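B-cell cll/lymphoma 9 protein (PDB 2VPB) takes part in Wnt signalling as a transcriptional coactivator that promotes the activity of beta-catenin, and carries in its HD1 domain a region that interacts with PYGO1. Local coordinates at residues 11-14 and 15-19. Sequence-based numbering, arbitrary orientation.
Sequences STEM and ANKAA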
loop_
_atom_site.group_PDB
_atom_site.type_symbol
_atom_site.label_atom_id
_atom_site.label_comp_id
_atom_site.label_asym_id
_atom_site.label_seq_id
_atom_site.Cartn_x
_atom_site.Cartn_y
_atom_site.Cartn_z
ATOM N N SER B 11 -2.771 -2.672 -5.062
ATOM C CA SER B 11 -3.966 -2.952 -4.282
ATOM C C SER B 11 -3.581 -3.654 -2.982
ATOM O O SER B 11 -2.450 -4.136 -2.824
ATOM C CB SER B 11 -4.935 -3.858 -5.058
ATOM O OG SER B 11 -4.338 -5.120 -5.308
ATOM N N THR B 12 -4.531 -3.731 -2.059
ATOM C CA THR B 12 -4.298 -4.492 -0.825
ATOM C C THR B 12 -3.931 -5.942 -1.140
ATOM O O THR B 12 -2.993 -6.486 -0.561
ATOM C CB THR B 12 -5.514 -4.437 0.070
ATOM O OG1 THR B 12 -5.712 -3.085 0.493
ATOM C CG2 THR B 12 -5.314 -5.305 1.284
ATOM N N GLU B 13 -4.654 -6.552 -2.085
ATOM C CA GLU B 13 -4.374 -7.924 -2.490
ATOM C C GLU B 13 -2.929 -8.090 -2.955
ATOM O O GLU B 13 -2.243 -9.021 -2.532
ATOM C CB GLU B 13 -5.332 -8.383 -3.593
ATOM C CG GLU B 13 -5.079 -9.822 -4.004
ATOM C CD GLU B 13 -6.079 -10.355 -5.012
ATOM O OE1 GLU B 13 -6.985 -9.604 -5.443
ATOM O OE2 GLU B 13 -5.950 -11.544 -5.372
ATOM N N MET B 14 -2.455 -7.183 -3.801
ATOM C CA MET B 14 -1.121 -7.323 -4.348
ATOM C C MET B 14 -0.019 -6.898 -3.364
ATOM O O MET B 14 1.096 -7.417 -3.429
ATOM C CB MET B 14 -1.018 -6.634 -5.719
ATOM C CG MET B 14 -2.023 -7.206 -6.738
ATOM S SD MET B 14 -1.835 -8.977 -7.054
ATOM C CE MET B 14 -0.220 -8.980 -7.813
ATOM N N ALA B 15 -0.335 -5.997 -2.433
ATOM C CA ALA B 15 0.594 -5.702 -1.340
ATOM C C ALA B 15 0.789 -6.923 -0.454
ATOM O O ALA B 15 1.920 -7.267 -0.105
ATOM C CB ALA B 15 0.129 -4.488 -0.517
ATOM N N ASN B 16 -0.315 -7.587 -0.108
ATOM C CA ASN B 16 -0.230 -8.774 0.739
ATOM C C ASN B 16 0.502 -9.896 0.006
ATOM O O ASN B 16 1.339 -10.594 0.584
ATOM C CB ASN B 16 -1.632 -9.229 1.150
ATOM C CG ASN B 16 -2.238 -8.378 2.253
ATOM O OD1 ASN B 16 -1.546 -7.585 2.918
ATOM N ND2 ASN B 16 -3.544 -8.553 2.475
ATOM N N LYS B 17 0.199 -10.057 -1.279
ATOM C CA LYS B 17 0.863 -11.103 -2.077
ATOM C C LYS B 17 2.357 -10.846 -2.238
ATOM O O LYS B 17 3.171 -11.770 -2.151
ATOM C CB LYS B 17 0.178 -11.281 -3.428
ATOM C CG LYS B 17 -1.138 -12.021 -3.284
ATOM C CD LYS B 17 -1.835 -12.184 -4.607
ATOM C CE LYS B 17 -3.132 -12.953 -4.405
ATOM N NZ LYS B 17 -3.766 -13.301 -5.704
ATOM N N ALA B 18 2.729 -9.581 -2.421
ATOM C CA ALA B 18 4.140 -9.251 -2.575
ATOM C C ALA B 18 4.880 -9.490 -1.261
ATOM O O ALA B 18 5.991 -9.972 -1.283
ATOM C CB ALA B 18 4.315 -7.817 -3.042
ATOM N N ALA B 19 4.260 -9.148 -0.124
ATOM C CA ALA B 19 4.879 -9.457 1.171
ATOM C C ALA B 19 5.090 -10.966 1.338
ATOM O O ALA B 19 6.137 -11.388 1.796
ATOM C CB ALA B 19 4.058 -8.895 2.322
#
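Glu-13 and Lys-17, one helical turn apart, run side by side and join in a salt bridge, OE2 to NZ 2.8 Å. The ammonium meets OE2 on its anti side, 22° out of the carboxylate plane. With CG anti to the backbone N (chi1 -179°) and the rest of the chain extended, the Glu-13 carboxylate is carried out alongside the equally extended lysine; on the way Glu-13 CG passes 3.7 Å from Lys-17 CE. In the modelled conformer of Met-14, one of two, SD comes to 4.0 Å from CD of Lys-17, a touch that is therefore doubtful.

Backbone bonds build the first turns of helix 12-23: Ala-15, Asn-16, Lys-17 and Ala-18 donate in order to the carbonyls of Ser-11, Thr-12, Glu-13 and Met-14. Ser-11 is the N-cap; its OG accepts from Met-14 N at 3.2 Å, with an N-H...O angle of 159°, and satisfies an amide that has no earlier carbonyl of the helix to use.

Thr-12 and Asn-16 point the same way along another flank, CG2 of the threonine 3.9 Å from ND2 of the asparagine. Asn-16 packs its CB and CG over Thr-12 O, each at 3.5 Å, while its amide is spent on another protein chain, OD1 and ND2 both hydrogen-bonding to that chain's backbone. OG1 of Thr-12 bonds to an aromatic side chain there. With an alanine here in place of Asn-16, the partner backbone would probably lose both of its amide bonds, and Thr-12 CG2 the ND2 beside it.

The chemistry thus divides the helix start: the ion pair lies on an exposed flank, whereas Thr-12, Ala-15, Asn-16 and Ala-19 face the partner chain, consistent with the PYGO1-interacting region to which they belong.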